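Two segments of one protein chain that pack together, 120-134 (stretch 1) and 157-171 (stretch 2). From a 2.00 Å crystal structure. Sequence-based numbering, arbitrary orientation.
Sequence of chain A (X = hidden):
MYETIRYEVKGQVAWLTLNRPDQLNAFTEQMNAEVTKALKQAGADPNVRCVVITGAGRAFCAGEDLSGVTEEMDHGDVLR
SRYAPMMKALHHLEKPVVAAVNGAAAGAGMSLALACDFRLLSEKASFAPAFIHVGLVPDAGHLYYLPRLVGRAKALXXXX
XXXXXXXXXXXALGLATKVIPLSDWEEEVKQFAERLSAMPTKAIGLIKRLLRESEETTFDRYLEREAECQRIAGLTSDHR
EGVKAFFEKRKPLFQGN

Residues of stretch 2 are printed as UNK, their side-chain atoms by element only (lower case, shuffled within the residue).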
ATOM      1  N   LEU A 120       0.773  20.220  -0.009  1.00 13.55           N
ATOM      2  CA  LEU A 120       1.069  21.126  -1.106  1.00 14.01           C
ATOM      3  C   LEU A 120       2.494  21.547  -0.850  1.00 14.58           C
ATOM      4  O   LEU A 120       2.772  22.167   0.168  1.00 15.79           O
ATOM      5  CB  LEU A 120       0.145  22.364  -1.069  1.00 13.04           C
ATOM      6  CG  LEU A 120      -1.365  22.150  -1.051  1.00 12.86           C
ATOM      7  CD1 LEU A 120      -2.125  23.507  -0.966  1.00 16.87           C
ATOM      8  CD2 LEU A 120      -1.819  21.353  -2.321  1.00 13.54           C
ATOM      9  N   LEU A 121       3.387  21.213  -1.763  1.00 15.59           N
ATOM     10  CA  LEU A 121       4.786  21.530  -1.564  1.00 18.33           C
ATOM     11  C   LEU A 121       5.140  22.738  -2.436  1.00 19.10           C
ATOM     12  O   LEU A 121       4.873  22.742  -3.629  1.00 18.70           O
ATOM     13  CB  LEU A 121       5.656  20.348  -1.937  1.00 18.39           C
ATOM     14  CG  LEU A 121       5.998  19.290  -0.868  1.00 23.32           C
ATOM     15  CD1 LEU A 121       4.854  18.785  -0.008  1.00 16.93           C
ATOM     16  CD2 LEU A 121       6.679  18.137  -1.596  1.00 26.23           C
ATOM     17  N   SER A 122       5.718  23.753  -1.816  1.00 20.35           N
ATOM     18  CA  SER A 122       6.306  24.839  -2.579  1.00 21.60           C
ATOM     19  C   SER A 122       7.470  24.279  -3.372  1.00 22.06           C
ATOM     20  O   SER A 122       8.036  23.240  -3.000  1.00 21.04           O
ATOM     21  CB  SER A 122       6.779  25.928  -1.633  1.00 20.79           C
ATOM     22  OG  SER A 122       7.827  26.619  -2.256  1.00 24.35           O
ATOM     23  N   GLU A 123       7.878  24.948  -4.457  1.00 22.52           N
ATOM     24  CA  GLU A 123       8.972  24.377  -5.245  1.00 24.47           C
ATOM     25  C   GLU A 123      10.295  24.287  -4.473  1.00 23.37           C
ATOM     26  O   GLU A 123      11.191  23.551  -4.873  1.00 23.38           O
ATOM     27  CB  GLU A 123       9.161  25.079  -6.600  1.00 24.64           C
ATOM     28  CG  GLU A 123       9.666  26.486  -6.550  1.00 27.91           C
ATOM     29  CD  GLU A 123       9.738  27.140  -7.965  1.00 30.69           C
ATOM     30  OE1 GLU A 123      10.350  26.529  -8.896  1.00 35.77           O
ATOM     31  OE2 GLU A 123       9.192  28.261  -8.131  1.00 34.36           O
ATOM     32  N   LYS A 124      10.402  25.016  -3.359  1.00 23.02           N
ATOM     33  CA  LYS A 124      11.623  25.020  -2.558  1.00 23.14           C
ATOM     34  C   LYS A 124      11.527  24.136  -1.291  1.00 22.33           C
ATOM     35  O   LYS A 124      12.464  24.089  -0.506  1.00 22.54           O
ATOM     36  CB  LYS A 124      12.010  26.449  -2.180  1.00 23.76           C
ATOM     37  CG  LYS A 124      11.179  27.078  -1.078  1.00 25.19           C
ATOM     38  CD  LYS A 124      11.819  28.396  -0.581  1.00 26.06           C
ATOM     39  CE  LYS A 124      10.872  29.189   0.318  1.00 29.49           C
ATOM     40  NZ  LYS A 124      10.775  28.595   1.706  1.00 30.55           N
ATOM     41  N   ALA A 125      10.395  23.462  -1.094  1.00 20.72           N
ATOM     42  CA  ALA A 125      10.222  22.560   0.059  1.00 19.87           C
ATOM     43  C   ALA A 125      11.067  21.297  -0.144  1.00 18.51           C
ATOM     44  O   ALA A 125      11.521  21.035  -1.244  1.00 17.90           O
ATOM     45  CB  ALA A 125       8.752  22.196   0.217  1.00 20.43           C
ATOM     46  N   SER A 126      11.242  20.496   0.916  1.00 18.52           N
ATOM     47  CA  SER A 126      11.992  19.243   0.858  1.00 17.80           C
ATOM     48  C   SER A 126      11.631  18.439   2.093  1.00 17.97           C
ATOM     49  O   SER A 126      11.183  18.995   3.089  1.00 18.11           O
ATOM     50  CB  SER A 126      13.489  19.502   0.849  1.00 18.19           C
ATOM     51  OG  SER A 126      13.813  20.244   2.000  1.00 19.21           O
ATOM     52  N   PHE A 127      11.769  17.123   2.001  1.00 17.65           N
ATOM     53  CA  PHE A 127      11.474  16.268   3.124  1.00 16.97           C
ATOM     54  C   PHE A 127      12.790  15.641   3.524  1.00 16.61           C
ATOM     55  O   PHE A 127      13.505  15.093   2.685  1.00 16.99           O
ATOM     56  CB  PHE A 127      10.431  15.185   2.756  1.00 16.97           C
ATOM     57  CG  PHE A 127       9.009  15.672   2.691  1.00 15.52           C
ATOM     58  CD1 PHE A 127       8.452  16.428   3.728  1.00 15.65           C
ATOM     59  CD2 PHE A 127       8.192  15.303   1.612  1.00 17.51           C
ATOM     60  CE1 PHE A 127       7.116  16.828   3.673  1.00 19.25           C
ATOM     61  CE2 PHE A 127       6.874  15.692   1.527  1.00 15.08           C
ATOM     62  CZ  PHE A 127       6.303  16.438   2.570  1.00 16.65           C
ATOM     63  N   ALA A 128      13.103  15.722   4.812  1.00 16.41           N
ATOM     64  CA  ALA A 128      14.345  15.171   5.314  1.00 16.84           C
ATOM     65  C   ALA A 128      14.062  14.136   6.420  1.00 16.92           C
ATOM     66  O   ALA A 128      13.749  14.509   7.536  1.00 15.22           O
ATOM     67  CB  ALA A 128      15.260  16.334   5.829  1.00 17.06           C
ATOM     68  N   PRO A 129      14.167  12.821   6.107  1.00 18.22           N
ATOM     69  CA  PRO A 129      13.912  11.833   7.167  1.00 19.00           C
ATOM     70  C   PRO A 129      15.199  11.675   7.964  1.00 19.85           C
ATOM     71  O   PRO A 129      15.934  10.689   7.801  1.00 21.42           O
ATOM     72  CB  PRO A 129      13.571  10.550   6.398  1.00 19.83           C
ATOM     73  CG  PRO A 129      14.048  10.743   4.984  1.00 19.67           C
ATOM     74  CD  PRO A 129      14.513  12.183   4.825  1.00 19.18           C
ATOM     75  N   ALA A 130      15.464  12.658   8.804  1.00 19.65           N
ATOM     76  CA  ALA A 130      16.816  12.903   9.302  1.00 19.06           C
ATOM     77  C   ALA A 130      17.152  12.137  10.583  1.00 18.76           C
ATOM     78  O   ALA A 130      18.331  12.088  10.981  1.00 19.77           O
ATOM     79  CB  ALA A 130      17.020  14.394   9.526  1.00 19.84           C
ATOM     80  N   PHE A 131      16.135  11.547  11.211  1.00 17.32           N
ATOM     81  CA  PHE A 131      16.292  10.809  12.490  1.00 17.27           C
ATOM     82  C   PHE A 131      17.548   9.902  12.527  1.00 17.13           C
ATOM     83  O   PHE A 131      18.382   9.982  13.463  1.00 17.62           O
ATOM     84  CB  PHE A 131      15.034   9.957  12.744  1.00 18.10           C
ATOM     85  CG  PHE A 131      13.728  10.687  12.587  1.00 17.37           C
ATOM     86  CD1 PHE A 131      13.138  11.321  13.675  1.00 19.20           C
ATOM     87  CD2 PHE A 131      13.058  10.665  11.344  1.00 16.38           C
ATOM     88  CE1 PHE A 131      11.885  11.938  13.567  1.00 20.79           C
ATOM     89  CE2 PHE A 131      11.825  11.292  11.198  1.00 18.50           C
ATOM     90  CZ  PHE A 131      11.223  11.933  12.326  1.00 21.69           C
ATOM     91  N   ILE A 132      17.712   9.082  11.495  1.00 16.30           N
ATOM     92  CA  ILE A 132      18.797   8.089  11.447  1.00 15.61           C
ATOM     93  C   ILE A 132      20.212   8.691  11.608  1.00 17.97           C
ATOM     94  O   ILE A 132      21.114   8.056  12.205  1.00 16.19           O
ATOM     95  CB  ILE A 132      18.729   7.176  10.185  1.00 15.72           C
ATOM     96  CG1 ILE A 132      19.648   5.944  10.354  1.00 14.98           C
ATOM     97  CG2 ILE A 132      19.048   7.961   8.861  1.00 16.57           C
ATOM     98  CD1 ILE A 132      19.135   4.945  11.406  1.00 16.69           C
ATOM     99  N   HIS A 133      20.400   9.916  11.121  1.00 17.80           N
ATOM    100  CA  HIS A 133      21.723  10.549  11.214  1.00 20.71           C
ATOM    101  C   HIS A 133      22.122  10.961  12.634  1.00 20.26           C
ATOM    102  O   HIS A 133      23.284  11.237  12.882  1.00 21.79           O
ATOM    103  CB  HIS A 133      21.826  11.717  10.230  1.00 20.69           C
ATOM    104  CG  HIS A 133      21.392  11.349   8.847  1.00 20.82           C
ATOM    105  ND1 HIS A 133      21.968  10.316   8.138  1.00 23.83           N
ATOM    106  CD2 HIS A 133      20.437  11.871   8.043  1.00 24.18           C
ATOM    107  CE1 HIS A 133      21.395  10.222   6.951  1.00 25.63           C
ATOM    108  NE2 HIS A 133      20.461  11.153   6.867  1.00 23.07           N
ATOM    109  N   VAL A 134      21.163  11.006  13.553  1.00 20.54           N
ATOM    110  CA  VAL A 134      21.481  11.132  14.987  1.00 20.40           C
ATOM    111  C   VAL A 134      21.199   9.824  15.743  1.00 19.78           C
ATOM    112  O   VAL A 134      21.028   9.816  16.963  1.00 22.03           O
ATOM    113  CB  VAL A 134      20.828  12.391  15.651  1.00 20.94           C
ATOM    114  CG1 VAL A 134      21.421  13.687  15.040  1.00 22.76           C
ATOM    115  CG2 VAL A 134      19.314  12.409  15.509  1.00 19.68           C
ATOM    116  N   UNK A 157      13.678   2.526   3.001  1.00 16.21           N
ATOM    117  CA  UNK A 157      14.754   3.236   2.343  1.00 18.72           C
ATOM    118  C   UNK A 157      14.876   4.671   2.863  1.00 17.77           C
ATOM    119  O   UNK A 157      15.963   5.113   3.259  1.00 18.37           O
ATOM    120  c   UNK A 157      15.694   3.868  -1.402  1.00 24.07           C
ATOM    121  o   UNK A 157      15.000   2.993  -1.975  1.00 24.06           O
ATOM    122  o   UNK A 157      16.366   4.756  -2.024  1.00 31.65           O
ATOM    123  c   UNK A 157      14.600   3.189   0.819  1.00 18.28           C
ATOM    124  c   UNK A 157      15.782   3.877   0.124  1.00 22.19           C
ATOM    125  N   UNK A 158      13.739   5.342   2.973  1.00 17.05           N
ATOM    126  CA  UNK A 158      13.670   6.666   3.551  1.00 15.86           C
ATOM    127  C   UNK A 158      14.120   6.691   4.992  1.00 16.19           C
ATOM    128  O   UNK A 158      14.992   7.480   5.323  1.00 16.09           O
ATOM    129  c   UNK A 158      12.252   7.210   3.431  1.00 15.94           C
ATOM    130  c   UNK A 158      12.786   8.719   1.471  1.00 22.12           C
ATOM    131  c   UNK A 158      11.889   7.617   1.988  1.00 18.59           C
ATOM    132  c   UNK A 158      10.464   8.106   2.034  1.00 17.75           C
ATOM    133  N   UNK A 159      13.553   5.815   5.836  1.00 14.55           N
ATOM    134  CA  UNK A 159      13.927   5.734   7.239  1.00 14.95           C
ATOM    135  C   UNK A 159      15.375   5.335   7.466  1.00 15.26           C
ATOM    136  O   UNK A 159      15.974   5.780   8.445  1.00 15.12           O
ATOM    137  c   UNK A 159      13.013   4.748   8.011  1.00 15.09           C
ATOM    138  N   UNK A 160      15.920   4.465   6.618  1.00 15.68           N
ATOM    139  CA  UNK A 160      17.213   3.849   6.914  1.00 16.01           C
ATOM    140  C   UNK A 160      18.335   4.641   6.298  1.00 17.81           C
ATOM    141  O   UNK A 160      19.332   4.947   6.971  1.00 17.44           O
ATOM    142  c   UNK A 160      16.391   1.516   7.466  1.00 15.52           C
ATOM    143  c   UNK A 160      18.729   1.758   6.533  1.00 14.52           C
ATOM    144  c   UNK A 160      17.281   2.315   6.539  1.00 15.18           C
ATOM    145  N   UNK A 161      18.182   4.993   5.032  1.00 18.73           N
ATOM    146  CA  UNK A 161      19.238   5.735   4.350  1.00 20.46           C
ATOM    147  C   UNK A 161      19.174   7.211   4.696  1.00 21.32           C
ATOM    148  O   UNK A 161      20.196   7.908   4.659  1.00 20.68           O
ATOM    149  c   UNK A 161      19.167   5.478   2.854  1.00 21.20           C
ATOM    150  c   UNK A 161      20.859   3.523   3.000  1.00 27.93           C
ATOM    151  c   UNK A 161      19.278   3.759   1.011  1.00 27.14           C
ATOM    152  c   UNK A 161      19.456   4.003   2.510  1.00 24.04           C
ATOM    153  N   UNK A 162      17.989   7.681   5.107  1.00 21.38           N
ATOM    154  CA  UNK A 162      17.845   9.063   5.583  1.00 20.02           C
ATOM    155  C   UNK A 162      18.114  10.155   4.548  1.00 20.47           C
ATOM    156  O   UNK A 162      18.455  11.268   4.917  1.00 20.61           O
ATOM    157  N   UNK A 163      17.964   9.863   3.261  1.00 20.66           N
ATOM    158  CA  UNK A 163      18.345  10.836   2.252  1.00 22.23           C
ATOM    159  C   UNK A 163      17.219  11.831   1.998  1.00 22.47           C
ATOM    160  O   UNK A 163      16.065  11.449   1.780  1.00 21.86           O
ATOM    161  o   UNK A 163      21.323   9.841  -0.549  1.00 39.38           O
ATOM    162  c   UNK A 163      19.782   9.108   1.090  1.00 27.59           C
ATOM    163  c   UNK A 163      18.753  10.183   0.938  1.00 21.90           C
ATOM    164  c   UNK A 163      20.558   8.906  -0.177  1.00 34.74           C
ATOM    165  o   UNK A 163      20.400   7.838  -0.812  1.00 34.56           O
ATOM    166  N   UNK A 164      17.581  13.108   2.020  1.00 22.82           N
ATOM    167  CA  UNK A 164      16.658  14.213   1.771  1.00 24.35           C
ATOM    168  C   UNK A 164      16.035  14.127   0.357  1.00 23.13           C
ATOM    169  O   UNK A 164      16.705  13.778  -0.597  1.00 22.38           O
ATOM    170  c   UNK A 164      17.441  18.032   1.586  1.00 28.62           C
ATOM    171  c   UNK A 164      17.404  18.820   2.899  1.00 34.89           C
ATOM    172  c   UNK A 164      17.385  15.548   1.979  1.00 23.80           C
ATOM    173  n   UNK A 164      17.829  20.271   2.735  1.00 37.21           N
ATOM    174  c   UNK A 164      16.553  16.779   1.645  1.00 27.83           C
ATOM    175  N   UNK A 165      14.750  14.442   0.242  1.00 22.83           N
ATOM    176  CA  UNK A 165      14.095  14.440  -1.066  1.00 22.99           C
ATOM    177  C   UNK A 165      13.616  15.831  -1.449  1.00 22.38           C
ATOM    178  O   UNK A 165      13.094  16.561  -0.620  1.00 21.78           O
ATOM    179  c   UNK A 165      13.470  11.970  -1.168  1.00 25.94           C
ATOM    180  c   UNK A 165      12.931  13.412  -1.191  1.00 24.03           C
ATOM    181  c   UNK A 165      11.932  13.579  -0.102  1.00 23.02           C
ATOM    182  N   UNK A 166      13.783  16.173  -2.721  1.00 22.08           N
ATOM    183  CA  UNK A 166      13.303  17.453  -3.231  1.00 22.43           C
ATOM    184  C   UNK A 166      11.773  17.420  -3.412  1.00 21.77           C
ATOM    185  O   UNK A 166      11.152  16.350  -3.273  1.00 21.24           O
ATOM    186  o   UNK A 166      13.606  16.763  -5.492  1.00 22.82           O
ATOM    187  c   UNK A 166      15.524  17.782  -4.373  1.00 25.60           C
ATOM    188  c   UNK A 166      13.969  17.771  -4.550  1.00 22.31           C
ATOM    189  N   UNK A 167      11.168  18.587  -3.645  1.00 20.48           N
ATOM    190  CA  UNK A 167       9.714  18.677  -3.886  1.00 20.33           C
ATOM    191  C   UNK A 167       9.329  17.767  -5.051  1.00 20.40           C
ATOM    192  O   UNK A 167       8.366  17.014  -4.956  1.00 18.61           O
ATOM    193  c   UNK A 167       9.283  20.141  -4.175  1.00 20.20           C
ATOM    194  N   UNK A 168      10.107  17.800  -6.134  1.00 19.97           N
ATOM    195  CA  UNK A 168       9.709  17.037  -7.321  1.00 22.11           C
ATOM    196  C   UNK A 168       9.914  15.543  -7.096  1.00 21.38           C
ATOM    197  O   UNK A 168       9.136  14.752  -7.577  1.00 20.59           O
ATOM    198  c   UNK A 168       9.948  18.980  -9.017  1.00 26.83           C
ATOM    199  o   UNK A 168       8.168  20.201 -10.056  1.00 35.59           O
ATOM    200  c   UNK A 168      10.392  17.533  -8.589  1.00 21.67           C
ATOM    201  c   UNK A 168       8.554  19.069  -9.701  1.00 31.06           C
ATOM    202  o   UNK A 168       7.854  18.050  -9.912  1.00 31.14           O
ATOM    203  N   UNK A 169      10.942  15.189  -6.328  1.00 21.97           N
ATOM    204  CA  UNK A 169      11.175  13.796  -5.935  1.00 22.53           C
ATOM    205  C   UNK A 169      10.077  13.297  -5.008  1.00 22.01           C
ATOM    206  O   UNK A 169       9.598  12.181  -5.199  1.00 22.30           O
ATOM    207  o   UNK A 169      16.097  13.993  -6.289  1.00 33.08           O
ATOM    208  o   UNK A 169      15.152  14.226  -4.346  1.00 25.84           O
ATOM    209  c   UNK A 169      15.077  14.066  -5.575  1.00 25.25           C
ATOM    210  c   UNK A 169      13.713  13.963  -6.257  1.00 24.74           C
ATOM    211  c   UNK A 169      12.566  13.584  -5.315  1.00 21.82           C
ATOM    212  N   UNK A 170       9.655  14.122  -4.046  1.00 21.77           N
ATOM    213  CA  UNK A 170       8.482  13.810  -3.215  1.00 21.05           C
ATOM    214  C   UNK A 170       7.221  13.595  -4.066  1.00 21.13           C
ATOM    215  O   UNK A 170       6.450  12.641  -3.838  1.00 20.45           O
ATOM    216  c   UNK A 170       8.242  14.905  -2.174  1.00 20.98           C
ATOM    217  N   UNK A 171       6.989  14.483  -5.037  1.00 20.98           N
ATOM    218  CA  UNK A 171       5.853  14.271  -5.934  1.00 20.78           C
ATOM    219  C   UNK A 171       5.933  12.923  -6.669  1.00 21.21           C
ATOM    220  O   UNK A 171       4.915  12.221  -6.753  1.00 21.82           O
ATOM    221  c   UNK A 171       5.658  15.477  -6.911  1.00 21.55           C
TER
HETATM  222  O   HOH W   1      12.692  21.311  -3.919  1.00 37.63           O
HETATM  223  O   HOH W   2      15.598   8.511   9.520  1.00 11.75           O

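Position 157 carries three carbons in a row, the third bearing two oxygens, and lies out of reach of stretch 1: Glu 157. At 158, four carbons fork at the second, which gives Leu 158; its CD2 lies 4.2 Å from Pro 129 CG, while its backbone O is closer to that CG, at 3.4 Å. Position 159 has one carbon, pointing away, hence Ala 159; what meets stretch 1 is its O, 3.5 Å from Ile 132 CB. Position 160 has one carbon carrying two others, Val 160, again turned away, with its O 3.5 Å from Ile 132 CG1. Position 161, four carbons forked at the second and directed away, is Leu 161.

Position 162 has no side-chain atoms and a phi of 64°, so it is Gly 162. An ideal CB here would lie 2.5 Å from both Ile 132 CG2 and His 133 NE2, a clash with each. The bare backbone lets Gly 162 O accept a hydrogen bond from His 133 NE2 (2.8 Å, 163°), at the imidazole edge.

Position 163, three carbons ending in two oxygens, points away: Glu 163. Position 164 has four carbons in a row ending in nitrogen, Lys 164; its CE lies 4.0 Å from Ser 126 OG. Position 165 is one carbon carrying two, Val 165, whose CG2 sits 3.6 Å from Phe 127 CB and near the plane of that ring, at its edge. Position 166 has one carbon carrying an oxygen and a carbon, Thr 166. At 167 a single carbon lies 3.5 Å from Ser 122 O; this CB defines Ala 167.

Positions 168 and 169 each show three carbons ending in two oxygens, Glu 168 and Glu 169, neither in contact with stretch 1. Glu 169 N donates to Thr 166 OG1 (3.2 Å), capping the helix, and Thr 166 N donates back to Glu 169 OE1 (2.9 Å). Position 170 has one carbon, Ala 170, its CB 3.6 Å from Leu 121 CD2 and 3.8 Å from Phe 127 CD2. Position 171, also one carbon, is Ala 171.

The contact buries 713 Å². Its centre is an antiparallel backbone pair: Phe 127 N donates to Val 165 O (3.0 Å, 158°) and Val 165 N to Phe 127 O (2.8 Å, 171°). Beyond it, the small Ala 167 and Ala 170 admit Leu 121, while Pro 129 and Ile 132 pack against the preceding helix. Water 1 joins Ala 125 O to Ala 167 N; water 2 joins Pro 129 O to Ala 159 O.

Stretch 2, residues 157-171: ELAVLGEKVTAEEAA
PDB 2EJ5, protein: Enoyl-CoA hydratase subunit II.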